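Local coordinates for putative archaeal ammonia monooxygenase subunit B (Candidatus Nitrosocaldus yellowstonii, PDB 4O65), which forms the cupredoxin domain of a putative archaeal ammonia monooxygenase subunit, binds copper (II), and probably serves a membrane enzyme that oxidises ammonia, at residues K27-A31 / L43-M49; N89-F93 / P122-H126. All blocks are in the same frame, centred on the assembly; numbering follows the deposited sequence.

From the N terminus, the chain leaves strand 23-25 and enters helix 27-35 and, after a short connection, helix 40-47, the contacting segments running nearly perpendicular. Contact 1 closes this short helical loop, with 11 residues between its segments. Strands 59-68 and 74-81 follow before contact 2 opens at 89-93; that contact closes a second loop of 28 residues, rich in strand, at 122-126. The two loops lie in series, neither enclosing nor crossing the other. Contact 1 joins the two helices to each other, whereas contact 2 joins the two sheets of the cupredoxin domain. Their centres are about 16 Å apart, and a salt bridge from Lys27 NZ to Glu92 OE1, 2.6 Å, connects them.

Contact 1 (K27-A31 / L43-M49); sequences KAEFA and LKQVDAM
Lys27 NZ is gripped by two carboxylates: it forms a salt bridge with Asp47 OD1 at 2.8 Å and another with Glu92 on strand 91-97. Asp47 OD1 accepts this bond with its syn lone pair, the one on the side of the other carboxylate oxygen. The lysine chain leaves its helix with CG anti to the backbone N, and the bend at chi3 (-63°) brings NZ to OD1, the two side chains crossing at about a right angle. Its methylene part works as an apolar surface: CG lies 3.9 Å from Val46 CG1, and CD packs on Leu43 CD2. That same leucine methyl reaches Ala31 CB at 3.9 Å and also rests against the backbone at Ala28 CA. Farther along, both methyls of Val46 meet one corner of the Phe30 ring, CG2 being 3.8 Å from CD2 and close to the ring plane. Met49 comes from the opposite direction and sets SD at the ring edge, 3.8 Å from Phe30 CE2; the sulfur lies 79° off the ring normal, an edge-on Met-aromatic contact. The helix segments cross at 97°, their axes approaching to 9.7 Å. Apolar packing and the Lys27-Asp47 salt bridge thus join the two segments, while the two acidic partners probably favour the charged form of the buried lysine, and Glu92 ties the helical pair to strand 91-97.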
loop_
_atom_site.group_PDB
_atom_site.type_symbol
_atom_site.label_atom_id
_atom_site.label_comp_id
_atom_site.label_asym_id
_atom_site.label_seq_id
_atom_site.Cartn_x
_atom_site.Cartn_y
_atom_site.Cartn_z
ATOM N N LYS A 27 -3.462 10.635 6.927
ATOM C CA LYS A 27 -4.877 10.780 6.556
ATOM C C LYS A 27 -5.560 11.765 7.514
ATOM O O LYS A 27 -6.304 12.668 7.081
ATOM C CB LYS A 27 -5.604 9.421 6.637
ATOM C CG LYS A 27 -6.984 9.484 5.995
ATOM C CD LYS A 27 -7.920 8.302 6.321
ATOM C CE LYS A 27 -7.471 6.929 5.865
ATOM N NZ LYS A 27 -8.620 5.969 6.137
ATOM N N ALA A 28 -5.267 11.634 8.812
ATOM C CA ALA A 28 -5.831 12.604 9.767
ATOM C C ALA A 28 -5.396 14.058 9.498
ATOM O O ALA A 28 -6.230 15.005 9.622
ATOM C CB ALA A 28 -5.537 12.175 11.222
ATOM N N GLU A 29 -4.097 14.252 9.198
ATOM C CA GLU A 29 -3.602 15.627 8.941
ATOM C C GLU A 29 -4.315 16.195 7.689
ATOM O O GLU A 29 -4.709 17.372 7.675
ATOM C CB GLU A 29 -2.092 15.660 8.709
ATOM C CG GLU A 29 -1.495 17.075 8.670
ATOM C CD GLU A 29 -1.623 17.829 9.993
ATOM O OE1 GLU A 29 -1.651 19.057 9.910
ATOM O OE2 GLU A 29 -1.695 17.223 11.099
ATOM N N PHE A 30 -4.511 15.340 6.695
ATOM C CA PHE A 30 -5.236 15.764 5.487
ATOM C C PHE A 30 -6.704 16.098 5.791
ATOM O O PHE A 30 -7.204 17.144 5.350
ATOM C CB PHE A 30 -5.189 14.708 4.377
ATOM C CG PHE A 30 -6.019 15.106 3.190
ATOM C CD1 PHE A 30 -5.583 16.119 2.318
ATOM C CD2 PHE A 30 -7.258 14.470 2.955
ATOM C CE1 PHE A 30 -6.356 16.492 1.207
ATOM C CE2 PHE A 30 -8.031 14.847 1.837
ATOM C CZ PHE A 30 -7.561 15.845 0.965
ATOM N N ALA A 31 -7.348 15.264 6.597
ATOM C CA ALA A 31 -8.751 15.538 7.024
ATOM C C ALA A 31 -8.853 16.852 7.780
ATOM O O ALA A 31 -9.774 17.668 7.552
ATOM C CB ALA A 31 -9.274 14.398 7.877
ATOM N N LEU A 43 -12.891 11.056 8.320
ATOM C CA LEU A 43 -11.931 10.125 7.660
ATOM C C LEU A 43 -12.667 9.307 6.570
ATOM O O LEU A 43 -12.075 8.977 5.508
ATOM C CB LEU A 43 -11.263 9.266 8.746
ATOM C CG LEU A 43 -10.335 9.959 9.744
ATOM C CD1 LEU A 43 -9.867 8.972 10.838
ATOM C CD2 LEU A 43 -9.117 10.675 9.122
ATOM N N LYS A 44 -13.926 8.948 6.797
ATOM C CA LYS A 44 -14.737 8.338 5.713
ATOM C C LYS A 44 -15.014 9.234 4.506
ATOM O O LYS A 44 -15.071 8.755 3.385
ATOM C CB LYS A 44 -16.063 7.777 6.271
ATOM C CG LYS A 44 -15.814 6.670 7.286
ATOM C CD LYS A 44 -17.127 6.143 7.819
ATOM C CE LYS A 44 -16.935 4.725 8.367
ATOM N NZ LYS A 44 -18.080 4.327 9.254
ATOM N N GLN A 45 -15.104 10.546 4.712
ATOM C CA GLN A 45 -15.232 11.469 3.603
ATOM C C GLN A 45 -13.905 11.487 2.803
ATOM O O GLN A 45 -13.936 11.661 1.582
ATOM C CB GLN A 45 -15.512 12.877 4.077
ATOM C CG GLN A 45 -16.848 12.979 4.816
ATOM C CD GLN A 45 -17.094 14.397 5.274
ATOM O OE1 GLN A 45 -16.763 14.757 6.389
ATOM N NE2 GLN A 45 -17.601 15.221 4.375
ATOM N N VAL A 46 -12.793 11.378 3.507
ATOM C CA VAL A 46 -11.482 11.342 2.790
ATOM C C VAL A 46 -11.458 10.017 1.985
ATOM O O VAL A 46 -11.088 9.966 0.760
ATOM C CB VAL A 46 -10.296 11.379 3.773
ATOM C CG1 VAL A 46 -8.979 11.109 3.016
ATOM C CG2 VAL A 46 -10.237 12.743 4.479
ATOM N N ASP A 47 -11.852 8.934 2.645
ATOM C CA ASP A 47 -11.856 7.612 1.941
ATOM C C ASP A 47 -12.676 7.638 0.666
ATOM O O ASP A 47 -12.301 6.971 -0.350
ATOM C CB ASP A 47 -12.431 6.466 2.816
ATOM C CG ASP A 47 -11.595 6.146 4.009
ATOM O OD1 ASP A 47 -10.402 6.460 4.060
ATOM O OD2 ASP A 47 -12.172 5.557 4.946
ATOM N N ALA A 48 -13.770 8.387 0.678
ATOM C CA ALA A 48 -14.639 8.535 -0.474
ATOM C C ALA A 48 -13.936 9.147 -1.701
ATOM O O ALA A 48 -14.365 8.941 -2.850
ATOM C CB ALA A 48 -15.914 9.326 -0.087
ATOM N N MET A 49 -12.833 9.870 -1.482
ATOM C CA MET A 49 -12.069 10.420 -2.601
ATOM C C MET A 49 -11.338 9.322 -3.388
ATOM O O MET A 49 -10.902 9.563 -4.537
ATOM C CB MET A 49 -11.073 11.469 -2.099
ATOM C CG MET A 49 -11.824 12.618 -1.416
ATOM S SD MET A 49 -10.588 13.742 -0.769
ATOM C CE MET A 49 -11.571 14.996 0.099
#

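Contact 2 (N89-F93 / P122-H126); sequences NRWEF and PGTYH. With CU (copper (II) ion), chain B.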
loop_
_atom_site.group_PDB
_atom_site.type_symbol
_atom_site.label_atom_id
_atom_site.label_comp_id
_atom_site.label_asym_id
_atom_site.label_seq_id
_atom_site.Cartn_x
_atom_site.Cartn_y
_atom_site.Cartn_z
ATOM N N ASN A 89 -1.884 -0.992 9.688
ATOM C CA ASN A 89 -1.241 -0.440 10.900
ATOM C C ASN A 89 -0.766 1.035 10.808
ATOM O O ASN A 89 -1.355 1.963 11.403
ATOM C CB ASN A 89 -0.040 -1.305 11.272
ATOM C CG ASN A 89 0.476 -0.986 12.665
ATOM O OD1 ASN A 89 -0.162 -0.228 13.404
ATOM N ND2 ASN A 89 1.625 -1.542 13.027
ATOM N N ARG A 90 0.324 1.253 10.090
ATOM C CA ARG A 90 0.794 2.615 9.854
ATOM C C ARG A 90 0.387 3.100 8.470
ATOM O O ARG A 90 0.470 4.308 8.218
ATOM C CB ARG A 90 2.292 2.744 10.091
ATOM C CG ARG A 90 2.435 2.787 11.635
ATOM C CD ARG A 90 3.744 2.376 12.242
ATOM N NE ARG A 90 4.709 3.459 12.189
ATOM C CZ ARG A 90 4.802 4.469 13.051
ATOM N NH1 ARG A 90 3.962 4.566 14.080
ATOM N NH2 ARG A 90 5.754 5.387 12.866
ATOM N N TRP A 91 -0.005 2.141 7.611
ATOM C CA TRP A 91 -0.465 2.388 6.209
ATOM C C TRP A 91 -1.724 1.615 5.990
ATOM O O TRP A 91 -1.942 0.603 6.674
ATOM C CB TRP A 91 0.581 1.874 5.211
ATOM C CG TRP A 91 1.848 2.694 5.250
ATOM C CD1 TRP A 91 2.889 2.595 6.165
ATOM C CD2 TRP A 91 2.185 3.816 4.402
ATOM N NE1 TRP A 91 3.856 3.538 5.936
ATOM C CE2 TRP A 91 3.505 4.305 4.865
ATOM C CE3 TRP A 91 1.566 4.443 3.325
ATOM C CZ2 TRP A 91 4.152 5.376 4.269
ATOM C CZ3 TRP A 91 2.240 5.506 2.710
ATOM C CH2 TRP A 91 3.504 5.968 3.166
ATOM N N GLU A 92 -2.570 2.055 5.065
ATOM C CA GLU A 92 -3.819 1.376 4.759
ATOM C C GLU A 92 -3.918 1.209 3.245
ATOM O O GLU A 92 -3.691 2.188 2.522
ATOM C CB GLU A 92 -4.936 2.316 5.229
ATOM C CG GLU A 92 -6.334 1.813 5.029
ATOM C CD GLU A 92 -7.257 2.705 5.804
ATOM O OE1 GLU A 92 -7.658 3.752 5.268
ATOM O OE2 GLU A 92 -7.462 2.399 6.996
ATOM N N PHE A 93 -4.329 0.036 2.743
ATOM C CA PHE A 93 -4.632 -0.076 1.317
ATOM C C PHE A 93 -5.880 0.700 0.918
ATOM O O PHE A 93 -6.890 0.756 1.648
ATOM C CB PHE A 93 -4.668 -1.529 0.776
ATOM C CG PHE A 93 -3.308 -2.019 0.332
ATOM C CD1 PHE A 93 -2.836 -1.730 -0.956
ATOM C CD2 PHE A 93 -2.453 -2.670 1.233
ATOM C CE1 PHE A 93 -1.578 -2.143 -1.368
ATOM C CE2 PHE A 93 -1.186 -3.086 0.825
ATOM C CZ PHE A 93 -0.747 -2.815 -0.472
ATOM N N PRO A 122 2.599 9.249 11.471
ATOM C CA PRO A 122 3.802 9.969 11.125
ATOM C C PRO A 122 5.056 9.089 11.342
ATOM O O PRO A 122 5.034 8.165 12.179
ATOM C CB PRO A 122 3.779 11.181 12.076
ATOM C CG PRO A 122 3.143 10.645 13.276
ATOM C CD PRO A 122 2.003 9.794 12.717
ATOM N N GLY A 123 6.080 9.354 10.544
ATOM C CA GLY A 123 7.327 8.640 10.685
ATOM C C GLY A 123 8.116 8.664 9.394
ATOM O O GLY A 123 7.671 9.200 8.378
ATOM N N THR A 124 9.292 8.060 9.460
ATOM C CA THR A 124 10.170 7.957 8.292
ATOM C C THR A 124 10.232 6.487 7.992
ATOM O O THR A 124 10.570 5.683 8.863
ATOM C CB THR A 124 11.565 8.544 8.572
ATOM O OG1 THR A 124 11.470 9.966 8.578
ATOM C CG2 THR A 124 12.541 8.121 7.458
ATOM N N TYR A 125 9.831 6.108 6.777
ATOM C CA TYR A 125 9.629 4.688 6.441
ATOM C C TYR A 125 10.543 4.313 5.283
ATOM O O TYR A 125 10.687 5.077 4.340
ATOM C CB TYR A 125 8.162 4.408 6.004
ATOM C CG TYR A 125 7.131 4.748 7.060
ATOM C CD1 TYR A 125 6.771 3.789 8.024
ATOM C CD2 TYR A 125 6.515 6.008 7.097
ATOM C CE1 TYR A 125 5.834 4.078 9.008
ATOM C CE2 TYR A 125 5.599 6.305 8.106
ATOM C CZ TYR A 125 5.257 5.343 9.033
ATOM O OH TYR A 125 4.353 5.609 10.041
ATOM N N HIS A 126 11.169 3.146 5.345
ATOM C CA HIS A 126 11.874 2.666 4.177
ATOM C C HIS A 126 10.943 1.624 3.595
ATOM O O HIS A 126 10.727 0.559 4.166
ATOM C CB HIS A 126 13.235 2.066 4.558
ATOM C CG HIS A 126 14.209 2.044 3.395
ATOM N ND1 HIS A 126 14.633 0.882 2.786
ATOM C CD2 HIS A 126 14.817 3.107 2.686
ATOM C CE1 HIS A 126 15.485 1.208 1.770
ATOM N NE2 HIS A 126 15.570 2.559 1.703
HETATM CU CU CU B . 14.148 -0.843 3.375
HETATM O O HOH W 1 14.270 -2.020 5.091
#
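The copper-bearing strand 123-133 of the cupredoxin domain supplies one half of this contact, and the start of strand 91-97, in the other sheet, supplies the other together with Arg90 in the loop just before it. His126 binds the copper ion through ND1 at 1.9 Å; a water and His128 are further ligands. One residue earlier, Tyr125 directs its side chain toward strand 91-97 and meets Trp91 in a T-shaped (edge-to-face) stack. The five-membered ring of Trp91 and the Tyr125 ring have centroids 4.6 Å apart and planes at 77°. The indole edge points at the phenol: Trp91 NE1 sits 3.5 Å above the Tyr125 ring plane, over its centre, and CZ2 comes within 3.7 Å of Tyr125 CD2. Trp91 CG stands anti to its own carbonyl carbon (chi1 -68°), a setting that brings this edge over the phenol face. Arg90 approaches the hydroxyl end of the same tyrosine, its guanidinium plane inclined by 52° to the phenol ring. Tyr125 OH lies over one guanidinium face, 3.1 Å from Arg90 NE, where the angle is too poor for a hydrogen bond; the hydroxyl is instead hydrogen-bonded to the backbone O of Glu121. Arg90 NH2 also comes to 3.0 Å from Pro122 O, again with poor hydrogen-bond geometry. Trp91 thus meets one face of the Tyr125 ring, while Arg90 lies at its edge and hydroxyl end. Leu117 and Ala119 of strand 110-119 pack against Trp91, and Val148 of strand 137-149 touches both aromatic residues, placing their stack between the two sheets.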